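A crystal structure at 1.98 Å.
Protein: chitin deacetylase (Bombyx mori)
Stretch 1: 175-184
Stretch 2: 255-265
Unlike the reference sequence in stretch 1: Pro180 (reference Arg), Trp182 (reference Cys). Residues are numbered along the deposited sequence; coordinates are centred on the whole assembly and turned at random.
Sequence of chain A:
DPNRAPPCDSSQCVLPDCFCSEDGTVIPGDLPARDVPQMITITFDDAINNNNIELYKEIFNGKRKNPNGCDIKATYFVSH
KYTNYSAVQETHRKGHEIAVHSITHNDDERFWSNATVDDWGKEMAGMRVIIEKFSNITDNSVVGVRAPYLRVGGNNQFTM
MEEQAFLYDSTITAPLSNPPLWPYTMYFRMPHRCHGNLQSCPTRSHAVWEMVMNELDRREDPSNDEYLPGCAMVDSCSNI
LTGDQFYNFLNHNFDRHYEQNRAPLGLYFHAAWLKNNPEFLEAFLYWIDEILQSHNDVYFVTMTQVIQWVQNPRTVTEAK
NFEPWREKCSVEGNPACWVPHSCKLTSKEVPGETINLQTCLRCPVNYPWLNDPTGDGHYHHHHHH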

ATOM      1  N   PRO A 175       9.925  13.694  -0.464  1.00 28.48           N
ATOM      2  CA  PRO A 175      11.081  13.846   0.422  1.00 26.98           C
ATOM      3  C   PRO A 175      10.641  14.246   1.821  1.00 23.81           C
ATOM      4  O   PRO A 175       9.606  14.895   2.003  1.00 21.76           O
ATOM      5  CB  PRO A 175      11.913  14.959  -0.247  1.00 31.52           C
ATOM      6  CG  PRO A 175      10.966  15.700  -1.080  1.00 36.11           C
ATOM      7  CD  PRO A 175       9.938  14.669  -1.566  1.00 35.86           C
ATOM      8  N   LEU A 176      11.425  13.808   2.804  1.00 25.90           N
ATOM      9  CA  LEU A 176      11.224  14.166   4.204  1.00 29.47           C
ATOM     10  C   LEU A 176      10.927  15.653   4.330  1.00 33.57           C
ATOM     11  O   LEU A 176      11.685  16.494   3.832  1.00 27.84           O
ATOM     12  CB  LEU A 176      12.466  13.800   5.009  1.00 25.50           C
ATOM     13  CG  LEU A 176      12.397  14.154   6.497  1.00 30.01           C
ATOM     14  CD1 LEU A 176      11.253  13.417   7.179  1.00 31.71           C
ATOM     15  CD2 LEU A 176      13.709  13.897   7.215  1.00 27.54           C
ATOM     16  N   SER A 177       9.779  15.953   4.928  1.00 29.91           N
ATOM     17  CA  SER A 177       9.203  17.285   4.999  1.00 30.08           C
ATOM     18  C   SER A 177       8.503  17.412   6.340  1.00 34.82           C
ATOM     19  O   SER A 177       8.006  16.422   6.882  1.00 28.00           O
ATOM     20  CB  SER A 177       8.155  17.545   3.900  1.00 29.96           C
ATOM     21  OG  SER A 177       8.714  17.547   2.599  1.00 48.44           O
ATOM     22  N   ASN A 178       8.442  18.637   6.854  1.00 28.46           N
ATOM     23  CA  ASN A 178       7.648  18.946   8.044  1.00 30.45           C
ATOM     24  C   ASN A 178       6.790  20.171   7.765  1.00 33.42           C
ATOM     25  O   ASN A 178       7.336  21.273   7.553  1.00 37.05           O
ATOM     26  CB  ASN A 178       8.544  19.160   9.255  1.00 29.41           C
ATOM     27  CG  ASN A 178       9.219  17.888   9.685  1.00 34.13           C
ATOM     28  OD1 ASN A 178       8.562  16.953  10.155  1.00 31.40           O
ATOM     29  ND2 ASN A 178      10.533  17.825   9.512  1.00 32.31           N
ATOM     30  N   PRO A 179       5.463  20.033   7.724  1.00 29.62           N
ATOM     31  CA  PRO A 179       4.789  18.755   7.981  1.00 25.61           C
ATOM     32  C   PRO A 179       4.851  17.785   6.782  1.00 29.53           C
ATOM     33  O   PRO A 179       5.188  18.218   5.673  1.00 24.19           O
ATOM     34  CB  PRO A 179       3.349  19.184   8.278  1.00 28.54           C
ATOM     35  CG  PRO A 179       3.161  20.441   7.491  1.00 30.17           C
ATOM     36  CD  PRO A 179       4.513  21.125   7.444  1.00 31.18           C
ATOM     37  N   PRO A 180       4.568  16.503   7.018  1.00 28.10           N
ATOM     38  CA  PRO A 180       4.449  15.546   5.900  1.00 23.38           C
ATOM     39  C   PRO A 180       3.199  15.831   5.082  1.00 28.18           C
ATOM     40  O   PRO A 180       2.379  16.690   5.423  1.00 26.19           O
ATOM     41  CB  PRO A 180       4.370  14.185   6.599  1.00 23.26           C
ATOM     42  CG  PRO A 180       3.765  14.511   7.957  1.00 24.91           C
ATOM     43  CD  PRO A 180       4.357  15.861   8.329  1.00 25.47           C
ATOM     44  N   LEU A 181       3.040  15.083   3.984  1.00 23.39           N
ATOM     45  CA  LEU A 181       2.018  15.390   2.988  1.00 20.91           C
ATOM     46  C   LEU A 181       0.824  14.449   3.115  1.00 23.88           C
ATOM     47  O   LEU A 181       0.984  13.261   3.414  1.00 22.40           O
ATOM     48  CB  LEU A 181       2.598  15.310   1.569  1.00 22.87           C
ATOM     49  CG  LEU A 181       3.299  16.558   1.008  1.00 32.37           C
ATOM     50  CD1 LEU A 181       4.441  17.006   1.900  1.00 32.16           C
ATOM     51  CD2 LEU A 181       3.809  16.320  -0.416  1.00 30.45           C
ATOM     52  N   TRP A 182      -0.377  14.996   2.901  1.00 19.06           N
ATOM     53  CA  TRP A 182      -1.600  14.228   2.735  1.00 24.75           C
ATOM     54  C   TRP A 182      -1.643  13.637   1.322  1.00 25.49           C
ATOM     55  O   TRP A 182      -1.014  14.177   0.402  1.00 22.34           O
ATOM     56  CB  TRP A 182      -2.828  15.122   2.963  1.00 23.34           C
ATOM     57  CG  TRP A 182      -3.145  15.292   4.418  1.00 25.05           C
ATOM     58  CD1 TRP A 182      -2.521  16.134   5.314  1.00 27.93           C
ATOM     59  CD2 TRP A 182      -4.136  14.572   5.165  1.00 21.28           C
ATOM     60  NE1 TRP A 182      -3.082  15.982   6.570  1.00 23.43           N
ATOM     61  CE2 TRP A 182      -4.079  15.040   6.499  1.00 21.25           C
ATOM     62  CE3 TRP A 182      -5.093  13.601   4.825  1.00 21.33           C
ATOM     63  CZ2 TRP A 182      -4.914  14.544   7.498  1.00 23.91           C
ATOM     64  CZ3 TRP A 182      -5.921  13.105   5.825  1.00 22.78           C
ATOM     65  CH2 TRP A 182      -5.831  13.586   7.143  1.00 23.48           C
ATOM     66  N   PRO A 183      -2.378  12.538   1.120  1.00 25.90           N
ATOM     67  CA  PRO A 183      -2.606  12.050  -0.251  1.00 21.11           C
ATOM     68  C   PRO A 183      -3.156  13.167  -1.124  1.00 27.63           C
ATOM     69  O   PRO A 183      -3.731  14.144  -0.629  1.00 28.72           O
ATOM     70  CB  PRO A 183      -3.639  10.927  -0.080  1.00 19.08           C
ATOM     71  CG  PRO A 183      -3.427  10.435   1.327  1.00 24.26           C
ATOM     72  CD  PRO A 183      -2.999  11.664   2.137  1.00 21.46           C
ATOM     73  N   TYR A 184      -2.978  13.015  -2.434  1.00 21.94           N
ATOM     74  CA  TYR A 184      -3.473  14.000  -3.381  1.00 25.81           C
ATOM     75  C   TYR A 184      -3.899  13.272  -4.648  1.00 27.88           C
ATOM     76  O   TYR A 184      -3.464  12.146  -4.909  1.00 25.44           O
ATOM     77  CB  TYR A 184      -2.410  15.083  -3.659  1.00 22.38           C
ATOM     78  CG  TYR A 184      -1.076  14.545  -4.118  1.00 24.40           C
ATOM     79  CD1 TYR A 184      -0.843  14.271  -5.466  1.00 22.75           C
ATOM     80  CD2 TYR A 184      -0.044  14.321  -3.211  1.00 24.99           C
ATOM     81  CE1 TYR A 184       0.369  13.770  -5.896  1.00 22.86           C
ATOM     82  CE2 TYR A 184       1.173  13.809  -3.627  1.00 23.49           C
ATOM     83  CZ  TYR A 184       1.369  13.536  -4.970  1.00 24.41           C
ATOM     84  OH  TYR A 184       2.570  13.041  -5.398  1.00 25.34           O
ATOM     85  N   ASP A 255       5.144  10.995  16.091  1.00 27.57           N
ATOM     86  CA  ASP A 255       4.967  12.342  16.636  1.00 28.64           C
ATOM     87  C   ASP A 255       5.038  13.399  15.545  1.00 29.18           C
ATOM     88  O   ASP A 255       4.278  14.376  15.574  1.00 28.33           O
ATOM     89  CB  ASP A 255       6.011  12.632  17.719  1.00 25.35           C
ATOM     90  CG  ASP A 255       5.801  11.808  18.971  1.00 29.85           C
ATOM     91  OD1 ASP A 255       4.670  11.332  19.215  1.00 30.09           O
ATOM     92  OD2 ASP A 255       6.789  11.624  19.714  1.00 32.61           O
ATOM     93  N   ARG A 256       5.945  13.223  14.571  1.00 26.82           N
ATOM     94  CA  ARG A 256       6.031  14.162  13.456  1.00 26.97           C
ATOM     95  C   ARG A 256       4.674  14.331  12.781  1.00 29.31           C
ATOM     96  O   ARG A 256       4.268  15.449  12.446  1.00 29.27           O
ATOM     97  CB  ARG A 256       7.080  13.685  12.434  1.00 26.41           C
ATOM     98  CG  ARG A 256       8.559  13.904  12.833  1.00 29.97           C
ATOM     99  CD  ARG A 256       9.514  13.617  11.654  1.00 25.46           C
ATOM    100  NE  ARG A 256       9.002  14.200  10.416  1.00 25.51           N
ATOM    101  CZ  ARG A 256       8.512  13.497   9.397  1.00 28.22           C
ATOM    102  NH1 ARG A 256       8.479  12.162   9.450  1.00 22.86           N
ATOM    103  NH2 ARG A 256       8.038  14.137   8.331  1.00 25.47           N
ATOM    104  N   HIS A 257       3.944  13.230  12.583  1.00 23.05           N
ATOM    105  CA  HIS A 257       2.634  13.343  11.958  1.00 22.18           C
ATOM    106  C   HIS A 257       1.584  13.816  12.964  1.00 23.73           C
ATOM    107  O   HIS A 257       0.819  14.751  12.692  1.00 25.29           O
ATOM    108  CB  HIS A 257       2.228  11.992  11.354  1.00 23.70           C
ATOM    109  CG  HIS A 257       2.998  11.626  10.119  1.00 21.94           C
ATOM    110  ND1 HIS A 257       2.389  11.429   8.899  1.00 21.90           N
ATOM    111  CD2 HIS A 257       4.322  11.427   9.918  1.00 22.51           C
ATOM    112  CE1 HIS A 257       3.308  11.140   7.991  1.00 21.63           C
ATOM    113  NE2 HIS A 257       4.489  11.121   8.584  1.00 20.44           N
ATOM    114  N   TYR A 258       1.540  13.165  14.129  1.00 22.90           N
ATOM    115  CA  TYR A 258       0.470  13.403  15.091  1.00 27.06           C
ATOM    116  C   TYR A 258       0.492  14.831  15.625  1.00 30.32           C
ATOM    117  O   TYR A 258      -0.572  15.404  15.882  1.00 28.34           O
ATOM    118  CB  TYR A 258       0.598  12.412  16.237  1.00 25.24           C
ATOM    119  CG  TYR A 258      -0.498  12.453  17.273  1.00 27.13           C
ATOM    120  CD1 TYR A 258      -1.729  11.863  17.030  1.00 29.63           C
ATOM    121  CD2 TYR A 258      -0.279  13.043  18.519  1.00 32.09           C
ATOM    122  CE1 TYR A 258      -2.729  11.868  17.984  1.00 30.57           C
ATOM    123  CE2 TYR A 258      -1.279  13.067  19.491  1.00 31.06           C
ATOM    124  CZ  TYR A 258      -2.500  12.479  19.213  1.00 34.77           C
ATOM    125  OH  TYR A 258      -3.502  12.470  20.144  1.00 30.32           O
ATOM    126  N   GLU A 259       1.682  15.418  15.782  1.00 29.44           N
ATOM    127  CA  GLU A 259       1.820  16.763  16.330  1.00 35.10           C
ATOM    128  C   GLU A 259       1.787  17.846  15.261  1.00 34.64           C
ATOM    129  O   GLU A 259       1.855  19.027  15.610  1.00 31.05           O
ATOM    130  CB  GLU A 259       3.125  16.906  17.135  1.00 27.50           C
ATOM    131  CG  GLU A 259       3.443  15.787  18.139  1.00 35.43           C
ATOM    132  CD  GLU A 259       2.688  15.872  19.460  1.00 57.35           C
ATOM    133  OE1 GLU A 259       1.645  16.561  19.519  1.00 60.18           O
ATOM    134  OE2 GLU A 259       3.126  15.209  20.439  1.00 59.28           O
ATOM    135  N   GLN A 260       1.694  17.495  13.976  1.00 28.38           N
ATOM    136  CA  GLN A 260       1.602  18.537  12.950  1.00 26.23           C
ATOM    137  C   GLN A 260       0.246  18.500  12.259  1.00 30.90           C
ATOM    138  O   GLN A 260      -0.763  18.895  12.848  1.00 30.37           O
ATOM    139  CB  GLN A 260       2.744  18.413  11.933  1.00 26.40           C
ATOM    140  CG  GLN A 260       4.119  18.609  12.585  1.00 25.33           C
ATOM    141  CD  GLN A 260       5.281  18.649  11.615  1.00 37.80           C
ATOM    142  OE1 GLN A 260       5.540  19.677  10.975  1.00 35.51           O
ATOM    143  NE2 GLN A 260       6.021  17.537  11.523  1.00 32.87           N
ATOM    144  N   ASN A 261       0.188  18.031  11.012  1.00 24.33           N
ATOM    145  CA  ASN A 261      -1.060  18.048  10.263  1.00 26.26           C
ATOM    146  C   ASN A 261      -1.782  16.699  10.265  1.00 23.85           C
ATOM    147  O   ASN A 261      -2.773  16.538   9.543  1.00 25.38           O
ATOM    148  CB  ASN A 261      -0.796  18.501   8.823  1.00 26.50           C
ATOM    149  CG  ASN A 261       0.129  17.556   8.080  1.00 26.74           C
ATOM    150  OD1 ASN A 261       0.755  16.683   8.687  1.00 27.79           O
ATOM    151  ND2 ASN A 261       0.244  17.741   6.766  1.00 25.68           N
ATOM    152  N   ARG A 262      -1.318  15.740  11.057  1.00 24.53           N
ATOM    153  CA  ARG A 262      -1.918  14.396  11.121  1.00 27.90           C
ATOM    154  C   ARG A 262      -2.056  13.745   9.743  1.00 21.76           C
ATOM    155  O   ARG A 262      -3.017  13.014   9.480  1.00 24.38           O
ATOM    156  CB  ARG A 262      -3.271  14.427  11.828  1.00 25.07           C
ATOM    157  CG  ARG A 262      -3.144  14.986  13.233  1.00 28.63           C
ATOM    158  CD  ARG A 262      -3.861  14.155  14.230  1.00 27.86           C
ATOM    159  NE  ARG A 262      -3.523  14.592  15.579  1.00 32.28           N
ATOM    160  CZ  ARG A 262      -4.394  14.626  16.579  1.00 34.40           C
ATOM    161  NH1 ARG A 262      -5.649  14.236  16.367  1.00 27.02           N
ATOM    162  NH2 ARG A 262      -4.011  15.048  17.785  1.00 30.68           N
ATOM    163  N   ALA A 263      -1.105  14.002   8.854  1.00 23.44           N
ATOM    164  CA  ALA A 263      -1.096  13.288   7.585  1.00 25.60           C
ATOM    165  C   ALA A 263      -0.984  11.789   7.864  1.00 18.59           C
ATOM    166  O   ALA A 263      -0.262  11.385   8.782  1.00 22.39           O
ATOM    167  CB  ALA A 263       0.071  13.752   6.711  1.00 22.20           C
ATOM    168  N   PRO A 264      -1.704  10.950   7.126  1.00 22.98           N
ATOM    169  CA  PRO A 264      -1.549   9.501   7.301  1.00 20.23           C
ATOM    170  C   PRO A 264      -0.079   9.108   7.324  1.00 19.69           C
ATOM    171  O   PRO A 264       0.738   9.613   6.546  1.00 24.56           O
ATOM    172  CB  PRO A 264      -2.291   8.916   6.094  1.00 18.81           C
ATOM    173  CG  PRO A 264      -3.388   9.947   5.805  1.00 18.43           C
ATOM    174  CD  PRO A 264      -2.718  11.307   6.116  1.00 19.10           C
ATOM    175  N   LEU A 265       0.274   8.274   8.288  1.00 18.45           N
ATOM    176  CA  LEU A 265       1.640   7.796   8.445  1.00 21.05           C
ATOM    177  C   LEU A 265       1.772   6.429   7.767  1.00 24.91           C
ATOM    178  O   LEU A 265       1.073   5.480   8.133  1.00 20.41           O
ATOM    179  CB  LEU A 265       1.983   7.677   9.924  1.00 19.66           C
ATOM    180  CG  LEU A 265       3.260   6.927  10.315  1.00 20.39           C
ATOM    181  CD1 LEU A 265       4.500   7.692   9.892  1.00 22.20           C
ATOM    182  CD2 LEU A 265       3.277   6.672  11.820  1.00 21.66           C
TER
HETATM  183  O   HOH W   1       8.142  13.375   5.775  1.00 27.94           O
HETATM  184  O   HOH W   2      -0.114  10.743   3.886  1.00 18.41           O

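The side-chain oxygen of Asn178 gathers donors from two residues of the other stretch. Asn178 OD1 accepts hydrogen bonds from Arg256 NE at 2.8 Å and from Gln260 NE2 at 2.9 Å, both nearly straight, while Arg256 NH2 adds a weak one to the same Asn178 OD1 at 3.4 Å. A carbonyl oxygen suits this place because its lone pairs can meet several N-H groups at once. Arginine answers with donors spread along the edge of a flat guanidinium: Arg256 NH2 also bonds Ser177 O at 2.7 Å, and a water bridges Arg256 NH2 to Ser177 N. Leu176 CD1 lies over one face of the guanidinium, where no N-H points.

Stretch 1 has no regular helix or strand, and it runs past the end of a helix and the loop that follows. The CA atom of Pro179, which follows a cis peptide bond, is nearest that of Gln260, and Trp182 CA lies 5.0 Å from Ala263 CA. Pro180, which differs from the reference sequence, points toward stretch 2 and sets its CG 3.4 Å from the centroid of the His257 ring, almost along the ring normal, a CH-pi contact. His257 is itself held by its own stretch, His257 ND1 donating to Ala263 O at 2.7 Å. A proline lacks an amide hydrogen but keeps its carbonyl, and Pro180 O accepts from Asn261 ND2 at 2.7 Å.

Trp182, also different from the reference, combines polar and apolar contacts. At the ring edge, Trp182 NE1 donates to Asn261 O at 3.0 Å, satisfying the indole's single donor. Over one face lie Ala263 CA, 3.7 Å from the centroid of the Trp182 five-membered ring, and Pro264 CD, 3.6 Å from that of the six-membered ring. These C-H groups suit the electron-rich indole. A second water donates to both Leu181 O and Pro264 O, linking the two backbones.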